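Local coordinates for protein alpha-L-rhamnosidase (Klebsiella oxytoca, PDB 4XHC) that probably hydrolyses terminal alpha-L-rhamnose from rhamnosides, as a family 78 glycoside hydrolase with rhamnose bound in its catalytic domain, at residues H277-E280 against D281-S285; F300-D303 against Y304-F308; V311-N314 against Y315-A319; E327-P330 against T331-Q335; A370-G373 against V374-C378. All blocks are in the same frame, centred on the assembly; numbering follows the deposited sequence.

Overall arrangement
Following the chain, all five contacts are local: each joins two adjoining pieces of chain, so they come in series and none nests in or crosses another. Contact 1 turns the chain back after strand 277-279. Contact 2 begins helix 302-319 and reaches the sugar; contact 3 lies further along and ends that helix. Contact 4 occupies the middle of helix 322-340, and contact 5 the early turns of helix 368-389. Gln335 in contact 4 bonds to the turn of contact 1 and to Ser305 of contact 2. Leu312 of contact 3 packs on contact 4, while Phe302, Leu306 and Phe307 of contact 2 meet contact 5, tying neighbouring helices of the catalytic domain together.

Contact 1: residues H277-E280 against D281-S285; sequences HTRE and DGMVS
Two N-H groups, Arg279 NE and the backbone N of Met283, grip Asp281 OD1 from opposite faces of the carboxylate plane. Arg279 NE reaches Asp281 OD1 at 3.1 Å with a nearly straight bond (170°), and Arg279 NH2 completes the salt bridge at 2.9 Å from Asp281 OD2, on its syn side. The guanidinium thus holds the carboxylate side-on, one nitrogen to each oxygen, though the two planes are turned 51° apart. Asp281 CG sits between its own backbone N and carbonyl carbon (chi1 72°), and from there OD1 takes the Met283 N-H at 3.2 Å, an Asx turn. Aspartate suits this place because its short chain can serve the backbone and the arginine together. Met283 runs alongside Arg279, with SD over one guanidinium face, 3.5 Å from Arg279 NH2; Phe300 adds a cation-pi contact to the same arginine.

Arg279 O is also doubly held: Gly282 N donates to it at 2.8 Å and Thr278 OG1, also at 2.8 Å, comes from the opposite face of its plane. Arg279 N in turn donates to Met283 O at 2.9 Å. One water joins His277 O to Ser285 N further back, where the two arms have spread. Gly282, with its positive phi, takes a backbone shape that a side chain would crowd. Gln335 of helix 322-340 bonds to both Gly282 O and Val284 N. A type I turn whose fourth residue is this glycine, with the Arg279 N to Met283 O bond beyond it, matches the type I turn with a G1 beta bulge known from beta hairpins.

Contact 2: residues F300-D303 against Y304-F308; sequences FLFD and YSLFF. With RAM (alpha-L-rhamnopyranose), chain C.
Tyr304 carries the contact to the sugar: its OH donates to O4 of alpha-L-rhamnopyranose at 2.6 Å, with O4 lying at the ring edge, in plane. Glu506, Asp249, Tyr518, His528 and Trp361 also bond to the sugar. Leu301 CD1 covers one face of the Tyr304 ring, 4.2 Å from its centroid, in a CH-pi contact. Tyr304 CG is anti to the carbonyl carbon (chi1 -79°), which sends the ring out beside Leu301. Asp303 lies alongside the ring too, its OD1 3.7 Å from Tyr304 CD1 in an oblique approach. Its carboxylate is fixed by the backbone N atoms of Phe358 and Ile359, so a second-shell acid links the tyrosine to a loop that lines the same pocket.

Behind this shell is the first turn of helix 302-319, with Leu301 as N-cap residue and its O taking Ser305 N at 3.0 Å. Leu306 CD1 sits over one face of the Phe302 ring, 4.0 Å from its centroid, while the Phe307 ring lies with a face over Asp303 O. With the Tyr304 hydroxyl as donor, O4 of the sugar serves as acceptor in this bond, consistent with Tyr304 helping to recognise that hydroxyl.

Contact 3: residues V311-N314 against Y315-A319; sequences VLYN and YLQSA
Regular alpha-helical bonds join the two halves: Tyr315 N to Val311 O, Leu316 N to Leu312 O, Gln317 N to Tyr313 O and Ser318 N to Asn314 O, all between 3.0 and 3.1 Å. The Gln317 side chain crosses the Tyr313 ring at a slant. Its CG, anti to the carbonyl carbon, stands over one face of the ring, 4.1 Å from the centroid, as a CH-pi contact. The bend at chi2 (-43°) then lays the amide across the ring, only 22° from parallel with it, and Gln317 NE2 comes to 3.3 Å from Tyr313 CE1. A long flexible glutamine suits this exposed place, since its methylene meets the ring while the amide lies across it. Trp384 of helix 368-389 also meets the Tyr313 ring.

On another side, Ala319 CB lies over one face of the Tyr315 ring, whose OH bonds to Asp321 beyond the helix end. Ser318 OG stands between its own backbone N and carbonyl carbon (chi1 59°), and it donates to Asn314 O at 2.9 Å. That carbonyl therefore accepts two bonds from one residue, N and OG, which implies that the serine hydroxyl is satisfied by the helix itself near its C-terminal end.

Contact 4: residues E327-P330 against T331-Q335; sequences ELWP and TARRQ
Arg333 N donates to Trp329 O at 2.8 Å, nearly along the C=O axis, the straightest (175°) of the backbone bonds across this pair of segments. Ala332 N reaches Leu328 O at 3.2 Å and Arg334 N reaches Pro330 O at 3.0 Å. Pro330 has no N-H to give to the turn before, and the helix kinks there. A side-chain bond continues the pattern one step on: Gln335 NE2 donates to Thr331 O at 3.0 Å, from the other face of that carbonyl to Gln335 N.

Aromatic and apolar contacts gather on Trp329. Its CG is anti to the backbone N (chi1 159°), which swings the indole along the helix over the next turn, where Arg333 CB sits above one face of the six-membered ring, 4.0 Å from its centroid. Ala332 CB approaches obliquely, 4.1 Å from Trp329 CE3, and the same methyl packs on Leu312 of helix 302-319. These helices, 302-319 and 322-340, follow each other in the chain, and both belong to the six-hairpin (alpha/alpha)6 catalytic domain characteristic of family 78.

Charged groups form the outer side. The Arg333 guanidinium stands 72° from the indole plane, with Pro330 CA over one face and NH2 4.0 Å from Pro330 CB. Its NH1 makes a salt bridge with Glu390, and Trp329 NE1 donates to the same glutamate, so Glu390 OE1 is shared by the indole N-H and the guanidinium. Arg334, turned away, pairs with Glu337.

Contact 5: residues A370-G373 against V374-C378; sequences AAQG and VLIYC
Val374 N donates to Ala370 O at 2.9 Å, the first of four successive i to i+4 bonds in helix 368-389, one of the helices of the (alpha/alpha)6 barrel that forms the catalytic domain. The valine places CG2 anti to its carbonyl carbon, back over the previous turn, where CG2 comes to 3.4 Å from Ala370 O. Its other methyl faces Phe307 of helix 302-319, so a branched, apolar residue fills the groove between the two helices. Leu375 follows, its N bonded to Ala371 O at 3.0 Å and its side chain directed to Cys343 and Leu404. Both alanines of the first segment suit a buried position that large residues approach: Trp435 and Ile359 touch Ala370, and Trp356 touches Ala371.

Ile376 N bonds to Gln372 O at 3.1 Å. Its CD1 bends back over that carbonyl and touches Gln372 CG at 4.2 Å; the two side chains cross obliquely. Gln372 is buried, and the bend at chi2 (81°) carries the amide to backbone groups outside the helix: OE1 accepts from Val349 N and NE2 donates to Gly347 O and Leu404 O. Both polar ends of this amide thus have partners, which makes a glutamine acceptable in an otherwise apolar setting.

Tyr377 N donates to Gly373 O at 2.9 Å, and Tyr377 CB rests close to the same oxygen. Lacking a side chain, Gly373 keeps the buried helix face low. The tyrosine ring leads outward to Arg381, a cation-pi contact. Cys378 continues the helix, its N 3.0 Å from Val374 O and its SG 3.4 Å from Leu306 O.

Contact 1: residues H277-E280 against D281-S285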
# COMPACT_ATOMS: atom_id res chain seq x y z
N HIS A 277 -9.67 -13.99 -31.15
CA HIS A 277 -10.36 -14.66 -30.06
C HIS A 277 -11.80 -14.20 -30.03
O HIS A 277 -12.09 -13.08 -29.59
CB HIS A 277 -9.64 -14.39 -28.74
CG HIS A 277 -10.08 -15.29 -27.62
ND1 HIS A 277 -9.93 -14.94 -26.29
CD2 HIS A 277 -10.68 -16.50 -27.62
CE1 HIS A 277 -10.40 -15.90 -25.53
NE2 HIS A 277 -10.87 -16.86 -26.31
N THR A 278 -12.69 -15.06 -30.51
CA THR A 278 -14.10 -14.73 -30.71
C THR A 278 -15.01 -15.66 -29.94
O THR A 278 -14.55 -16.62 -29.32
CB THR A 278 -14.49 -14.85 -32.20
OG1 THR A 278 -14.52 -16.24 -32.59
CG2 THR A 278 -13.50 -14.10 -33.09
N ARG A 279 -16.31 -15.35 -29.98
CA ARG A 279 -17.31 -16.28 -29.48
C ARG A 279 -17.31 -17.44 -30.45
O ARG A 279 -16.88 -17.28 -31.59
CB ARG A 279 -18.68 -15.60 -29.41
CG ARG A 279 -19.66 -16.32 -28.49
CD ARG A 279 -20.86 -15.46 -28.14
NE ARG A 279 -21.71 -15.23 -29.31
CZ ARG A 279 -22.76 -14.43 -29.34
NH1 ARG A 279 -23.14 -13.74 -28.27
NH2 ARG A 279 -23.44 -14.30 -30.47
N GLU A 280 -17.77 -18.61 -30.02
CA GLU A 280 -17.63 -19.82 -30.83
C GLU A 280 -18.43 -19.74 -32.13
O GLU A 280 -18.02 -20.31 -33.13
CB GLU A 280 -17.98 -21.08 -30.02
CG GLU A 280 -19.13 -21.94 -30.54
CD GLU A 280 -19.38 -23.18 -29.69
OE1 GLU A 280 -18.45 -24.00 -29.54
OE2 GLU A 280 -20.53 -23.34 -29.18
N ASP A 281 -19.55 -19.02 -32.12
CA ASP A 281 -20.32 -18.78 -33.35
C ASP A 281 -19.70 -17.71 -34.26
O ASP A 281 -20.29 -17.37 -35.29
CB ASP A 281 -21.77 -18.41 -33.01
CG ASP A 281 -21.92 -17.01 -32.42
OD1 ASP A 281 -20.90 -16.40 -32.01
OD2 ASP A 281 -23.06 -16.51 -32.37
N GLY A 282 -18.54 -17.18 -33.89
CA GLY A 282 -17.80 -16.24 -34.73
C GLY A 282 -17.94 -14.76 -34.41
O GLY A 282 -17.26 -13.94 -35.01
N MET A 283 -18.82 -14.39 -33.47
CA MET A 283 -18.99 -12.97 -33.11
C MET A 283 -17.82 -12.41 -32.30
O MET A 283 -17.36 -13.01 -31.33
CB MET A 283 -20.29 -12.75 -32.30
CG MET A 283 -20.70 -11.28 -32.22
SD MET A 283 -22.24 -11.07 -31.32
CE MET A 283 -22.41 -9.28 -31.24
N VAL A 284 -17.35 -11.23 -32.71
CA VAL A 284 -16.26 -10.57 -32.01
C VAL A 284 -16.78 -9.90 -30.74
O VAL A 284 -17.94 -9.49 -30.66
CB VAL A 284 -15.55 -9.51 -32.90
CG1 VAL A 284 -15.03 -10.14 -34.17
CG2 VAL A 284 -16.47 -8.34 -33.21
N SER A 285 -15.92 -9.84 -29.73
CA SER A 285 -16.26 -9.23 -28.46
C SER A 285 -16.25 -7.72 -28.55
O SER A 285 -15.72 -7.14 -29.50
CB SER A 285 -15.29 -9.70 -27.37
OG SER A 285 -15.33 -11.11 -27.29
O HOH W 1 -13.34 -10.76 -30.21

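Contact 2: residues F300-D303 against Y304-F308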
# COMPACT_ATOMS: atom_id res chain seq x y z
N PHE A 300 -20.88 -8.70 -25.43
CA PHE A 300 -21.12 -8.66 -26.87
C PHE A 300 -22.15 -7.60 -27.20
O PHE A 300 -23.24 -7.62 -26.66
CB PHE A 300 -21.55 -10.03 -27.37
CG PHE A 300 -20.51 -11.09 -27.13
CD1 PHE A 300 -19.45 -11.24 -28.02
CD2 PHE A 300 -20.57 -11.89 -25.99
CE1 PHE A 300 -18.47 -12.20 -27.79
CE2 PHE A 300 -19.59 -12.85 -25.76
CZ PHE A 300 -18.54 -13.00 -26.66
N LEU A 301 -21.77 -6.69 -28.10
CA LEU A 301 -22.61 -5.57 -28.50
C LEU A 301 -22.88 -5.56 -30.02
O LEU A 301 -21.97 -5.66 -30.84
CB LEU A 301 -21.96 -4.25 -28.07
CG LEU A 301 -21.95 -3.98 -26.56
CD1 LEU A 301 -20.96 -2.88 -26.22
CD2 LEU A 301 -23.34 -3.61 -26.03
N PHE A 302 -24.15 -5.44 -30.38
CA PHE A 302 -24.58 -5.43 -31.78
C PHE A 302 -23.78 -4.44 -32.61
O PHE A 302 -23.28 -4.79 -33.68
CB PHE A 302 -26.06 -5.08 -31.81
CG PHE A 302 -26.69 -5.10 -33.19
CD1 PHE A 302 -27.14 -6.29 -33.75
CD2 PHE A 302 -26.90 -3.92 -33.88
CE1 PHE A 302 -27.76 -6.30 -34.99
CE2 PHE A 302 -27.51 -3.92 -35.12
CZ PHE A 302 -27.94 -5.12 -35.68
N ASP A 303 -23.63 -3.21 -32.11
CA ASP A 303 -22.99 -2.14 -32.89
C ASP A 303 -21.47 -2.30 -32.97
O ASP A 303 -20.89 -2.17 -34.06
CB ASP A 303 -23.38 -0.72 -32.42
CG ASP A 303 -23.14 -0.46 -30.93
OD1 ASP A 303 -23.10 -1.42 -30.12
OD2 ASP A 303 -23.04 0.73 -30.55
N TYR A 304 -20.84 -2.59 -31.84
CA TYR A 304 -19.39 -2.79 -31.80
C TYR A 304 -18.93 -3.96 -32.68
O TYR A 304 -17.87 -3.89 -33.30
CB TYR A 304 -18.92 -2.98 -30.36
CG TYR A 304 -18.78 -1.70 -29.57
CD1 TYR A 304 -19.53 -0.57 -29.90
CD2 TYR A 304 -17.93 -1.62 -28.48
CE1 TYR A 304 -19.41 0.60 -29.19
CE2 TYR A 304 -17.82 -0.45 -27.76
CZ TYR A 304 -18.56 0.65 -28.12
OH TYR A 304 -18.46 1.83 -27.42
N SER A 305 -19.73 -5.02 -32.73
CA SER A 305 -19.44 -6.14 -33.63
C SER A 305 -19.44 -5.68 -35.09
O SER A 305 -18.49 -5.91 -35.82
CB SER A 305 -20.45 -7.28 -33.44
OG SER A 305 -20.49 -8.11 -34.58
N LEU A 306 -20.51 -5.00 -35.49
CA LEU A 306 -20.61 -4.48 -36.85
C LEU A 306 -19.51 -3.47 -37.20
O LEU A 306 -19.14 -3.34 -38.36
CB LEU A 306 -21.96 -3.82 -37.08
CG LEU A 306 -23.12 -4.79 -37.26
CD1 LEU A 306 -24.45 -4.11 -36.95
CD2 LEU A 306 -23.12 -5.38 -38.66
N PHE A 307 -18.98 -2.77 -36.20
CA PHE A 307 -17.94 -1.77 -36.44
C PHE A 307 -16.63 -2.41 -36.86
O PHE A 307 -15.78 -1.72 -37.44
CB PHE A 307 -17.71 -0.87 -35.22
CG PHE A 307 -18.82 0.11 -34.93
CD1 PHE A 307 -19.56 0.68 -35.95
CD2 PHE A 307 -19.09 0.49 -33.63
CE1 PHE A 307 -20.57 1.59 -35.67
CE2 PHE A 307 -20.09 1.41 -33.34
CZ PHE A 307 -20.84 1.95 -34.36
N PHE A 308 -16.45 -3.70 -36.60
CA PHE A 308 -15.31 -4.41 -37.16
C PHE A 308 -15.23 -4.19 -38.67
O PHE A 308 -14.14 -4.00 -39.22
CB PHE A 308 -15.40 -5.90 -36.85
CG PHE A 308 -14.16 -6.67 -37.22
CD1 PHE A 308 -13.12 -6.80 -36.31
CD2 PHE A 308 -14.02 -7.24 -38.48
CE1 PHE A 308 -11.97 -7.49 -36.64
CE2 PHE A 308 -12.87 -7.94 -38.82
CZ PHE A 308 -11.85 -8.07 -37.90
C1 RAM C . -17.49 2.18 -21.27
C2 RAM C . -16.41 3.09 -21.82
C3 RAM C . -15.98 2.64 -23.20
C4 RAM C . -17.20 2.23 -24.00
C5 RAM C . -17.79 0.98 -23.38
C6 RAM C . -19.29 0.88 -23.53
O1 RAM C . -17.22 1.96 -19.94
O2 RAM C . -17.00 4.38 -21.93
O3 RAM C . -15.28 3.68 -23.88
O4 RAM C . -16.84 1.94 -25.34
O5 RAM C . -17.49 0.93 -21.96

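Contact 3: residues V311-N314 against Y315-A319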
# COMPACT_ATOMS: atom_id res chain seq x y z
N VAL A 311 -14.01 -0.51 -39.40
CA VAL A 311 -12.58 -0.36 -39.08
C VAL A 311 -11.72 -1.01 -40.17
O VAL A 311 -10.71 -0.44 -40.57
CB VAL A 311 -12.21 -0.96 -37.71
CG1 VAL A 311 -10.71 -0.84 -37.47
CG2 VAL A 311 -12.98 -0.24 -36.60
N LEU A 312 -12.11 -2.21 -40.61
CA LEU A 312 -11.36 -2.90 -41.67
C LEU A 312 -11.40 -2.12 -42.97
O LEU A 312 -10.38 -1.99 -43.65
CB LEU A 312 -11.92 -4.31 -41.89
CG LEU A 312 -11.12 -5.23 -42.82
CD1 LEU A 312 -9.69 -5.42 -42.36
CD2 LEU A 312 -11.80 -6.59 -42.94
N TYR A 313 -12.57 -1.58 -43.31
CA TYR A 313 -12.71 -0.76 -44.51
C TYR A 313 -11.83 0.51 -44.45
O TYR A 313 -11.08 0.79 -45.40
CB TYR A 313 -14.18 -0.41 -44.77
CG TYR A 313 -14.36 0.62 -45.87
CD1 TYR A 313 -14.18 0.28 -47.21
CD2 TYR A 313 -14.68 1.94 -45.57
CE1 TYR A 313 -14.32 1.22 -48.21
CE2 TYR A 313 -14.83 2.90 -46.56
CZ TYR A 313 -14.65 2.53 -47.88
OH TYR A 313 -14.77 3.47 -48.86
N ASN A 314 -11.88 1.25 -43.33
CA ASN A 314 -11.06 2.48 -43.16
C ASN A 314 -9.55 2.19 -43.16
O ASN A 314 -8.75 3.02 -43.63
CB ASN A 314 -11.42 3.24 -41.87
CG ASN A 314 -12.85 3.77 -41.86
OD1 ASN A 314 -13.40 4.16 -42.88
ND2 ASN A 314 -13.45 3.80 -40.67
N TYR A 315 -9.17 1.02 -42.62
CA TYR A 315 -7.77 0.57 -42.57
C TYR A 315 -7.24 0.26 -43.96
O TYR A 315 -6.08 0.58 -44.27
CB TYR A 315 -7.60 -0.66 -41.66
CG TYR A 315 -6.21 -1.27 -41.75
CD1 TYR A 315 -5.13 -0.67 -41.10
CD2 TYR A 315 -5.98 -2.41 -42.50
CE1 TYR A 315 -3.85 -1.20 -41.20
CE2 TYR A 315 -4.70 -2.96 -42.60
CZ TYR A 315 -3.63 -2.35 -41.95
OH TYR A 315 -2.37 -2.88 -42.05
N LEU A 316 -8.07 -0.37 -44.79
CA LEU A 316 -7.70 -0.61 -46.18
C LEU A 316 -7.50 0.71 -46.94
O LEU A 316 -6.50 0.85 -47.64
CB LEU A 316 -8.77 -1.46 -46.87
CG LEU A 316 -8.52 -1.82 -48.34
CD1 LEU A 316 -7.20 -2.58 -48.49
CD2 LEU A 316 -9.68 -2.62 -48.90
N GLN A 317 -8.43 1.66 -46.79
CA GLN A 317 -8.35 2.96 -47.48
C GLN A 317 -7.07 3.72 -47.15
O GLN A 317 -6.44 4.29 -48.03
CB GLN A 317 -9.54 3.86 -47.11
CG GLN A 317 -10.92 3.41 -47.61
CD GLN A 317 -10.93 2.90 -49.04
OE1 GLN A 317 -10.76 3.67 -49.99
NE2 GLN A 317 -11.14 1.60 -49.19
N SER A 318 -6.71 3.72 -45.87
CA SER A 318 -5.60 4.52 -45.36
C SER A 318 -4.23 3.85 -45.46
O SER A 318 -3.25 4.52 -45.78
CB SER A 318 -5.87 4.85 -43.91
OG SER A 318 -6.00 3.67 -43.15
N ALA A 319 -4.16 2.56 -45.14
CA ALA A 319 -2.89 1.82 -45.15
C ALA A 319 -2.61 1.09 -46.47
O ALA A 319 -1.46 0.80 -46.77
CB ALA A 319 -2.87 0.81 -44.01

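Contact 4: residues E327-P330 against T331-Q335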
# COMPACT_ATOMS: atom_id res chain seq x y z
N GLU A 327 -7.34 -11.38 -45.55
CA GLU A 327 -7.28 -12.40 -44.50
C GLU A 327 -8.41 -12.24 -43.48
O GLU A 327 -8.98 -13.22 -43.02
CB GLU A 327 -5.90 -12.37 -43.81
CG GLU A 327 -5.62 -13.60 -42.95
CD GLU A 327 -4.17 -13.74 -42.53
OE1 GLU A 327 -3.68 -12.89 -41.74
OE2 GLU A 327 -3.52 -14.72 -42.95
N LEU A 328 -8.75 -10.99 -43.16
CA LEU A 328 -9.74 -10.72 -42.14
C LEU A 328 -11.17 -10.52 -42.65
O LEU A 328 -12.09 -10.36 -41.84
CB LEU A 328 -9.31 -9.49 -41.33
CG LEU A 328 -8.04 -9.67 -40.49
CD1 LEU A 328 -7.80 -8.45 -39.61
CD2 LEU A 328 -8.11 -10.93 -39.64
N TRP A 329 -11.36 -10.53 -43.97
CA TRP A 329 -12.69 -10.36 -44.56
C TRP A 329 -13.72 -11.36 -44.01
O TRP A 329 -14.82 -10.96 -43.63
CB TRP A 329 -12.62 -10.40 -46.09
CG TRP A 329 -13.92 -10.74 -46.77
CD1 TRP A 329 -14.18 -11.83 -47.54
CD2 TRP A 329 -15.13 -9.97 -46.74
NE1 TRP A 329 -15.47 -11.80 -47.98
CE2 TRP A 329 -16.08 -10.66 -47.51
CE3 TRP A 329 -15.50 -8.77 -46.13
CZ2 TRP A 329 -17.38 -10.19 -47.69
CZ3 TRP A 329 -16.79 -8.31 -46.30
CH2 TRP A 329 -17.72 -9.02 -47.08
N PRO A 330 -13.39 -12.67 -43.95
CA PRO A 330 -14.34 -13.61 -43.36
C PRO A 330 -14.83 -13.23 -41.96
O PRO A 330 -16.01 -13.43 -41.67
CB PRO A 330 -13.55 -14.92 -43.32
CG PRO A 330 -12.62 -14.83 -44.48
CD PRO A 330 -12.27 -13.36 -44.63
N THR A 331 -13.96 -12.68 -41.12
CA THR A 331 -14.40 -12.19 -39.81
C THR A 331 -15.46 -11.08 -39.98
O THR A 331 -16.52 -11.11 -39.36
CB THR A 331 -13.21 -11.70 -38.93
OG1 THR A 331 -12.35 -12.79 -38.60
CG2 THR A 331 -13.70 -11.11 -37.61
N ALA A 332 -15.17 -10.10 -40.85
CA ALA A 332 -16.09 -8.99 -41.13
C ALA A 332 -17.43 -9.50 -41.64
O ALA A 332 -18.48 -9.13 -41.12
CB ALA A 332 -15.49 -8.03 -42.14
N ARG A 333 -17.38 -10.36 -42.66
CA ARG A 333 -18.57 -10.95 -43.24
C ARG A 333 -19.43 -11.66 -42.20
O ARG A 333 -20.66 -11.58 -42.25
CB ARG A 333 -18.20 -11.94 -44.35
CG ARG A 333 -19.40 -12.64 -45.00
CD ARG A 333 -18.94 -13.71 -45.96
NE ARG A 333 -18.25 -14.78 -45.25
CZ ARG A 333 -17.31 -15.57 -45.79
NH1 ARG A 333 -16.93 -15.43 -47.05
NH2 ARG A 333 -16.75 -16.50 -45.04
N ARG A 334 -18.80 -12.37 -41.28
CA ARG A 334 -19.53 -13.13 -40.25
C ARG A 334 -20.29 -12.20 -39.30
O ARG A 334 -21.36 -12.56 -38.80
CB ARG A 334 -18.57 -14.02 -39.46
CG ARG A 334 -19.24 -15.02 -38.54
CD ARG A 334 -19.45 -16.38 -39.19
NE ARG A 334 -20.19 -17.26 -38.29
CZ ARG A 334 -21.52 -17.32 -38.18
NH1 ARG A 334 -22.31 -16.58 -38.95
NH2 ARG A 334 -22.07 -18.15 -37.30
N GLN A 335 -19.75 -11.01 -39.05
CA GLN A 335 -20.43 -10.05 -38.18
C GLN A 335 -21.75 -9.61 -38.81
O GLN A 335 -22.75 -9.42 -38.12
CB GLN A 335 -19.55 -8.83 -37.87
CG GLN A 335 -18.19 -9.12 -37.26
CD GLN A 335 -18.21 -10.23 -36.21
OE1 GLN A 335 -18.79 -10.08 -35.14
NE2 GLN A 335 -17.54 -11.34 -36.50

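Contact 5: residues A370-G373 against V374-C378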
# COMPACT_ATOMS: atom_id res chain seq x y z
N ALA A 370 -31.56 3.64 -33.94
CA ALA A 370 -30.12 3.85 -34.07
C ALA A 370 -29.43 2.58 -34.52
O ALA A 370 -28.56 2.62 -35.37
CB ALA A 370 -29.53 4.35 -32.76
N ALA A 371 -29.81 1.44 -33.94
CA ALA A 371 -29.27 0.14 -34.34
C ALA A 371 -29.58 -0.19 -35.80
O ALA A 371 -28.74 -0.72 -36.51
CB ALA A 371 -29.81 -0.95 -33.43
N GLN A 372 -30.79 0.12 -36.25
CA GLN A 372 -31.15 -0.06 -37.65
C GLN A 372 -30.19 0.73 -38.54
O GLN A 372 -29.73 0.23 -39.57
CB GLN A 372 -32.59 0.40 -37.89
CG GLN A 372 -33.12 0.19 -39.31
CD GLN A 372 -33.58 -1.23 -39.60
OE1 GLN A 372 -33.69 -2.06 -38.71
NE2 GLN A 372 -33.91 -1.48 -40.86
N GLY A 373 -29.89 1.96 -38.14
CA GLY A 373 -28.98 2.81 -38.88
C GLY A 373 -27.55 2.28 -38.88
O GLY A 373 -26.85 2.37 -39.88
N VAL A 374 -27.12 1.72 -37.77
CA VAL A 374 -25.77 1.19 -37.70
C VAL A 374 -25.64 -0.02 -38.63
O VAL A 374 -24.63 -0.18 -39.31
CB VAL A 374 -25.36 0.84 -36.26
CG1 VAL A 374 -24.07 0.03 -36.23
CG2 VAL A 374 -25.20 2.12 -35.44
N LEU A 375 -26.67 -0.84 -38.68
CA LEU A 375 -26.68 -2.00 -39.55
C LEU A 375 -26.56 -1.59 -41.01
O LEU A 375 -25.75 -2.14 -41.75
CB LEU A 375 -27.97 -2.81 -39.33
CG LEU A 375 -28.15 -4.04 -40.22
CD1 LEU A 375 -26.96 -4.97 -40.09
CD2 LEU A 375 -29.45 -4.74 -39.87
N ILE A 376 -27.37 -0.62 -41.41
CA ILE A 376 -27.37 -0.14 -42.80
C ILE A 376 -26.04 0.54 -43.15
O ILE A 376 -25.54 0.39 -44.26
CB ILE A 376 -28.53 0.85 -43.03
CG1 ILE A 376 -29.87 0.11 -42.93
CG2 ILE A 376 -28.41 1.52 -44.40
CD1 ILE A 376 -31.07 1.03 -42.84
N TYR A 377 -25.49 1.28 -42.20
CA TYR A 377 -24.20 1.94 -42.38
C TYR A 377 -23.09 0.93 -42.63
O TYR A 377 -22.26 1.10 -43.54
CB TYR A 377 -23.86 2.79 -41.14
CG TYR A 377 -22.58 3.59 -41.26
CD1 TYR A 377 -21.38 3.05 -40.85
CD2 TYR A 377 -22.59 4.89 -41.77
CE1 TYR A 377 -20.20 3.77 -40.96
CE2 TYR A 377 -21.42 5.62 -41.88
CZ TYR A 377 -20.23 5.05 -41.47
OH TYR A 377 -19.06 5.75 -41.57
N CYS A 378 -23.07 -0.14 -41.83
CA CYS A 378 -22.00 -1.14 -41.89
C CYS A 378 -22.20 -2.15 -43.03
O CYS A 378 -21.23 -2.62 -43.63
CB CYS A 378 -21.82 -1.81 -40.52
SG CYS A 378 -21.12 -0.70 -39.25